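Local coordinates for protein ferulic acid decarboxylase 1 (Candida dubliniensis, PDB 4ZAD) that is a prenylated-FMN-dependent decarboxylase that probably converts aromatic acids such as ferulic, p-coumaric and cinnamic acid to their vinyl derivatives, at residues Asp328-His331 and Thr332-Gly336; Gln96-Met99 and Lys100-Ile103; Ile38-Lys41 and Ala42-Asn45. All coordinates share one frame; numbering follows the deposited sequence.

Contact 1. Residues Asp328-His331 and Thr332-Gly336. With 4LU (1-deoxy-5-O-phosphono-1-(3,3,4,5-tetramethyl-9,11-dioxo-2,3,8,9,10,11-hexahydro-7H-quinolino[1,8-fg]pteridin-12-ium-7-y l)-D-ribitol), chain E.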
# COMPACT_ATOMS: atom_id res chain seq x y z
N ASP A 328 11.72 0.70 -10.03
CA ASP A 328 12.73 0.68 -11.11
C ASP A 328 12.42 1.77 -12.11
O ASP A 328 11.44 2.46 -11.93
CB ASP A 328 12.91 -0.72 -11.76
CG ASP A 328 11.74 -1.17 -12.65
OD1 ASP A 328 11.52 -0.62 -13.74
OD2 ASP A 328 11.09 -2.17 -12.30
N GLU A 329 13.27 1.96 -13.13
CA GLU A 329 13.04 3.00 -14.15
C GLU A 329 11.66 2.95 -14.77
O GLU A 329 11.17 3.98 -15.21
CB GLU A 329 14.03 2.91 -15.33
CG GLU A 329 15.52 3.10 -15.00
CD GLU A 329 16.12 1.91 -14.26
OE1 GLU A 329 15.69 0.75 -14.49
OE2 GLU A 329 17.03 2.18 -13.45
N THR A 330 11.03 1.79 -14.87
CA THR A 330 9.69 1.77 -15.46
C THR A 330 8.68 2.30 -14.44
O THR A 330 7.48 2.32 -14.70
CB THR A 330 9.25 0.38 -15.95
OG1 THR A 330 9.29 -0.58 -14.87
CG2 THR A 330 10.15 -0.09 -17.05
N HIS A 331 9.17 2.73 -13.28
CA HIS A 331 8.32 3.40 -12.31
C HIS A 331 8.74 4.88 -12.14
O HIS A 331 7.92 5.82 -12.33
CB HIS A 331 8.31 2.57 -11.01
CG HIS A 331 8.14 1.11 -11.27
ND1 HIS A 331 7.09 0.61 -12.02
CD2 HIS A 331 8.91 0.04 -10.96
CE1 HIS A 331 7.20 -0.70 -12.11
NE2 HIS A 331 8.29 -1.07 -11.48
N THR A 332 10.00 5.10 -11.81
CA THR A 332 10.48 6.44 -11.56
C THR A 332 10.43 7.27 -12.84
O THR A 332 10.08 8.46 -12.80
CB THR A 332 11.90 6.44 -11.10
OG1 THR A 332 12.69 5.73 -12.05
CG2 THR A 332 12.01 5.84 -9.71
N LEU A 333 10.77 6.66 -13.97
CA LEU A 333 10.80 7.41 -15.20
C LEU A 333 9.49 7.28 -15.97
O LEU A 333 8.98 8.27 -16.48
CB LEU A 333 11.99 7.01 -16.11
CG LEU A 333 13.42 7.38 -15.70
CD1 LEU A 333 14.38 7.01 -16.79
CD2 LEU A 333 13.53 8.90 -15.37
N ILE A 334 8.91 6.10 -16.07
CA ILE A 334 7.71 5.98 -16.88
C ILE A 334 6.60 6.65 -16.12
O ILE A 334 5.90 7.48 -16.67
CB ILE A 334 7.35 4.54 -17.26
CG1 ILE A 334 8.38 3.96 -18.23
CG2 ILE A 334 5.92 4.50 -17.87
CD1 ILE A 334 8.07 2.54 -18.68
N GLY A 335 6.43 6.30 -14.85
CA GLY A 335 5.42 6.97 -14.05
C GLY A 335 5.71 8.44 -13.67
O GLY A 335 4.80 9.29 -13.73
N GLY A 336 6.94 8.72 -13.26
CA GLY A 336 7.31 10.05 -12.82
C GLY A 336 7.10 11.03 -13.94
O GLY A 336 6.61 12.14 -13.74
C9 4LU E . 10.37 3.56 -20.71
C8 4LU E . 11.60 3.35 -20.08
C7 4LU E . 12.25 2.11 -20.18
C10 4LU E . 8.49 2.19 -23.58
C6 4LU E . 11.54 1.00 -20.90
N3 4LU E . 7.74 0.52 -25.60
C2 4LU E . 7.29 1.78 -25.59
C13 4LU E . 13.25 -0.14 -22.08
C5 4LU E . 12.16 -0.32 -21.06
C1 4LU E . 10.07 -0.90 -22.31
O2 4LU E . 6.56 2.14 -26.52
N1 4LU E . 7.66 2.61 -24.58
C4 4LU E . 8.55 0.04 -24.63
O4 4LU E . 8.89 -1.16 -24.78
C4A 4LU E . 8.94 0.85 -23.59
N5 4LU E . 9.57 0.31 -22.24
C3 4LU E . 11.30 -1.24 -21.77
C12 4LU E . 12.77 -0.89 -19.78
C5A 4LU E . 10.21 1.28 -21.50
C7M 4LU E . 13.58 1.83 -19.54
C8M 4LU E . 12.21 4.52 -19.36
C9A 4LU E . 9.75 2.62 -21.55
N10 4LU E . 8.86 3.05 -22.59
C1' 4LU E . 7.90 4.14 -22.36
C2' 4LU E . 8.27 5.30 -23.28
O2' 4LU E . 9.69 5.53 -23.18
C3' 4LU E . 7.48 6.58 -22.97
O3' 4LU E . 6.07 6.35 -23.20
C4' 4LU E . 7.94 7.78 -23.82
O4' 4LU E . 6.97 8.82 -23.74
C5' 4LU E . 8.09 7.41 -25.31
O5' 4LU E . 8.46 8.49 -26.13
P 4LU E . 7.45 9.25 -27.08
O2P 4LU E . 8.46 10.12 -27.84
O3P 4LU E . 6.50 9.97 -26.10
O1P 4LU E . 6.75 8.19 -27.90
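With Ile-334 CG1 opposite its own carbonyl carbon (chi1 -68°) and CD1 carried straight on from there (chi2 -179°), the isoleucine runs alongside Thr-330, and both side chains reach the same part of the cofactor. Thr-330 CG2 lies 3.7 Å from Ile-334 CD1 and, on the flavin side, 3.9 Å from 4LU C12, one of the paired methyls on the prenyl-derived ring. Ile-334 presses closer: its CG1 is 3.2 Å from 4LU C9, and CD1 comes equally near that aromatic carbon. The torsion that sends the Thr-330 methyl to the cofactor turns OG1 the other way, where it donates to Asp-328 OD1. That oxygen also receives Thr-330 N at 2.7 Å, so two bonds from one residue hold the carboxylate. The second of these closes an Asx turn and makes Asp-328 the N-cap of the short helix 329-332, which gives way to helix 334-347 in this UbiD-type fold. The junction is marked by bonds longer than the helical four-residue step. Glu-329 O accepts from Leu-333 N and, at 3.2 Å, from Ile-334 N in its carbonyl plane; His-331 O is likewise met in plane by Gly-336 N, and only weakly by Gly-335 N. Thr-330 lies beside Glu-289, the predicted proton donor, which places this turn on the wall of the active site. On its far side, His-331 NE2 bonds to Gly-324 O, while Thr-332 OG1 is held by Gly-75 O.

Contact 2. Residues Gln96-Met99 and Lys100-Ile103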
# COMPACT_ATOMS: atom_id res chain seq x y z
N GLN A 96 19.85 16.01 -3.73
CA GLN A 96 18.81 15.94 -2.69
C GLN A 96 17.47 16.53 -3.14
O GLN A 96 16.48 16.52 -2.39
CB GLN A 96 19.29 16.59 -1.39
CG GLN A 96 20.64 16.06 -0.90
CD GLN A 96 20.67 14.56 -0.90
OE1 GLN A 96 19.97 13.92 -0.11
NE2 GLN A 96 21.46 13.98 -1.79
N THR A 97 17.42 17.01 -4.36
CA THR A 97 16.17 17.46 -4.92
C THR A 97 15.14 16.34 -4.90
O THR A 97 15.31 15.34 -5.57
CB THR A 97 16.36 17.99 -6.33
OG1 THR A 97 17.39 18.98 -6.30
CG2 THR A 97 15.07 18.59 -6.83
N PRO A 98 14.08 16.49 -4.09
CA PRO A 98 13.10 15.44 -4.03
C PRO A 98 12.20 15.45 -5.25
O PRO A 98 12.19 16.42 -6.02
CB PRO A 98 12.29 15.77 -2.77
CG PRO A 98 12.75 17.09 -2.29
CD PRO A 98 13.70 17.65 -3.26
N MET A 99 11.42 14.38 -5.38
CA MET A 99 10.77 14.07 -6.63
C MET A 99 9.72 15.06 -7.01
O MET A 99 9.58 15.37 -8.18
CB MET A 99 10.17 12.66 -6.60
CG MET A 99 9.46 12.21 -7.92
SD MET A 99 10.50 12.29 -9.36
CE MET A 99 9.82 10.99 -10.40
N LYS A 100 8.99 15.56 -6.02
CA LYS A 100 7.96 16.58 -6.26
C LYS A 100 8.56 17.81 -6.89
O LYS A 100 7.96 18.44 -7.75
CB LYS A 100 7.26 16.95 -4.95
CG LYS A 100 6.21 18.06 -5.08
CD LYS A 100 6.77 19.46 -4.74
CE LYS A 100 5.63 20.45 -4.32
NZ LYS A 100 4.62 20.69 -5.41
N GLU A 101 9.79 18.12 -6.51
CA GLU A 101 10.48 19.30 -7.02
C GLU A 101 11.10 19.01 -8.38
O GLU A 101 11.04 19.87 -9.27
CB GLU A 101 11.50 19.81 -5.98
CG GLU A 101 10.78 20.22 -4.69
CD GLU A 101 11.67 20.84 -3.60
OE1 GLU A 101 11.96 20.15 -2.58
OE2 GLU A 101 12.04 22.03 -3.76
N ILE A 102 11.67 17.81 -8.54
CA ILE A 102 12.16 17.33 -9.85
C ILE A 102 11.04 17.50 -10.87
O ILE A 102 11.28 18.03 -11.94
CB ILE A 102 12.54 15.83 -9.87
CG1 ILE A 102 13.72 15.52 -8.93
CG2 ILE A 102 12.86 15.39 -11.28
CD1 ILE A 102 13.82 14.03 -8.53
N ILE A 103 9.83 17.06 -10.51
CA ILE A 103 8.64 17.29 -11.34
C ILE A 103 8.38 18.78 -11.56
O ILE A 103 8.04 19.18 -12.67
CB ILE A 103 7.38 16.60 -10.76
CG1 ILE A 103 7.54 15.07 -10.75
CG2 ILE A 103 6.13 16.99 -11.55
CD1 ILE A 103 6.45 14.36 -10.07
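The carboxylate of Glu-101 turns one oxygen, OE1, to the CG-CD side of the Pro-98 ring, 3.1 Å from Pro-98 CD and almost as near CG. CD, bonded to the ring nitrogen, is weakly polarised, so the carboxylate oxygen probably gains a little electrostatically by resting there. Glu-101 gets there with CG beside its own backbone N (chi1 -61°) and an extended chain beyond, which folds the acid back over the start of the helix. Its CB meanwhile touches Thr-97 CG2 at 3.9 Å. On the buried side, Met-99 bends at chi2 (57°) and brings SD within 3.8 Å of Ile-102 CD1. The same isoleucine reaches back past the turn, its CG1 lying 4.0 Å from Thr-97 CG2. Helix 85-90 backs this apolar patch through Ala-88 and Ile-87, whereas Lys-100 leads away from it to a salt bridge with Asp-358, on strand 356-360. Pro-98 O accepts from Ile-102 N at 2.9 Å, in the carbonyl plane, and Met-99 O takes Ile-103 N at the same distance. All this belongs to the first turn of helix 99-108. Pro-98 is the N-cap and, having no N-H, cannot complete a capping box with Glu-101 three residues on; Thr-97 and Ile-102, flanking that turn, occupy the two positions of a hydrophobic staple.

Contact 3. Residues Ile38-Lys41 and Ala42-Asn45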
# COMPACT_ATOMS: atom_id res chain seq x y z
N ILE A 38 21.36 -9.44 -10.19
CA ILE A 38 22.09 -8.46 -9.39
C ILE A 38 21.29 -7.13 -9.37
O ILE A 38 20.79 -6.69 -8.31
CB ILE A 38 23.56 -8.27 -9.89
CG1 ILE A 38 24.38 -9.57 -9.68
CG2 ILE A 38 24.25 -7.21 -9.15
CD1 ILE A 38 25.47 -9.70 -10.65
N THR A 39 21.07 -6.57 -10.56
CA THR A 39 20.37 -5.33 -10.69
C THR A 39 19.08 -5.36 -9.88
O THR A 39 18.79 -4.41 -9.15
CB THR A 39 20.12 -4.92 -12.20
OG1 THR A 39 19.50 -5.97 -12.92
CG2 THR A 39 21.43 -4.54 -12.89
N ARG A 40 18.33 -6.45 -9.98
CA ARG A 40 17.12 -6.61 -9.19
C ARG A 40 17.30 -6.50 -7.69
O ARG A 40 16.46 -5.92 -7.01
CB ARG A 40 16.47 -7.95 -9.48
CG ARG A 40 15.44 -7.84 -10.59
CD ARG A 40 14.31 -7.05 -10.06
NE ARG A 40 13.90 -5.97 -10.93
CZ ARG A 40 13.00 -5.06 -10.58
NH1 ARG A 40 12.44 -5.12 -9.38
NH2 ARG A 40 12.65 -4.11 -11.42
N LYS A 41 18.37 -7.10 -7.17
CA LYS A 41 18.64 -7.05 -5.76
C LYS A 41 19.07 -5.60 -5.39
O LYS A 41 18.65 -5.07 -4.36
CB LYS A 41 19.67 -8.11 -5.40
CG LYS A 41 19.91 -8.25 -3.91
CD LYS A 41 20.45 -9.64 -3.48
CE LYS A 41 20.31 -9.80 -1.91
NZ LYS A 41 21.00 -10.99 -1.21
N ALA A 42 19.85 -4.96 -6.27
CA ALA A 42 20.14 -3.52 -6.18
C ALA A 42 18.87 -2.60 -6.09
O ALA A 42 18.77 -1.76 -5.21
CB ALA A 42 21.01 -3.11 -7.36
N TYR A 43 17.91 -2.80 -6.99
CA TYR A 43 16.69 -2.03 -7.02
C TYR A 43 15.98 -2.19 -5.73
O TYR A 43 15.56 -1.21 -5.11
CB TYR A 43 15.73 -2.52 -8.10
CG TYR A 43 16.06 -2.19 -9.53
CD1 TYR A 43 16.20 -0.87 -9.96
CD2 TYR A 43 16.19 -3.19 -10.49
CE1 TYR A 43 16.50 -0.57 -11.27
CE2 TYR A 43 16.47 -2.91 -11.80
CZ TYR A 43 16.61 -1.60 -12.20
OH TYR A 43 16.88 -1.32 -13.50
N GLU A 44 15.81 -3.44 -5.34
CA GLU A 44 14.83 -3.81 -4.31
C GLU A 44 15.32 -3.45 -2.92
O GLU A 44 14.52 -3.20 -2.04
CB GLU A 44 14.47 -5.32 -4.41
CG GLU A 44 13.65 -5.66 -5.67
CD GLU A 44 13.63 -7.16 -6.11
OE1 GLU A 44 13.18 -7.42 -7.24
OE2 GLU A 44 14.02 -8.08 -5.34
N ASN A 45 16.64 -3.41 -2.73
CA ASN A 45 17.20 -3.05 -1.42
C ASN A 45 17.84 -1.66 -1.39
O ASN A 45 18.29 -1.20 -0.34
CB ASN A 45 18.11 -4.18 -0.92
CG ASN A 45 17.40 -5.54 -0.94
OD1 ASN A 45 16.70 -5.92 0.01
ND2 ASN A 45 17.54 -6.26 -2.05
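Helical i to i+4 bonds tie Ile-38, Thr-39, Arg-40 and Lys-41 to Ala-42, Tyr-43, Glu-44 and Asn-45, with Tyr-43 N meeting Thr-39 O at 2.8 Å. The Arg-40 chain bends at both chi2 and chi3, and the bends fold its guanidinium back over the following turn. There NH1 donates to Glu-44 OE1 at 3.2 Å in a nearly straight salt bridge (177°). The oxygen lies in the guanidinium plane and offers its anti lone pair, the one turned away from OE2. One face of the same guanidinium receives Tyr-43 CD2, 3.6 Å from Arg-40 NE, and the two planes, 41° apart, are too inclined for a parallel stack. The charge is shared widely, since NH2 also forms a salt bridge with Asp-328 and bonds to Asn-322 O. These partners fix the rotation of the group and should help offset its charge in a buried setting. Tyr-43 OH, for its part, bonds to Glu-329. At the end of the helix, Lys-41 O is gripped twice by Asn-45, by the backbone N at 3.1 Å and by ND2 at 2.8 Å. The amide nitrogen arrives on a lone pair in the carbonyl plane, and also lies 3.6 Å from Lys-41 CG. The outer side of the helix belongs to the dimer interface: Glu-44 OE2 accepts from Phe-493 N of the second subunit, and Lys-41 makes a cation-pi contact with Trp-508 of that subunit. Helix 34-45 is the crossover of a beta-alpha-beta unit between strands 22-25 and 49-52, and Ile-38 and Thr-39 pack on Phe-52 of the latter strand.

Overall arrangement
All three examples are local, helix-based arrangements, yet their chemistry follows their depth. Contact 1 is wholly buried near the centre of the chain and lines the cofactor; contact 2 is partly buried, a helix start remote from the annotated sites; contact 3 is mostly buried, in part against the second subunit. Contact 1 joins the others. Its joint with contact 3 is charged, so Arg-40 probably helps position the capping aspartate behind the turn that touches the flavin. Toward contact 2 the joint is apolar instead, Met-99 CE resting 3.6 Å from Gly-336 CA. Contacts 2 and 3 do not touch, their nearest atoms about 13 Å apart.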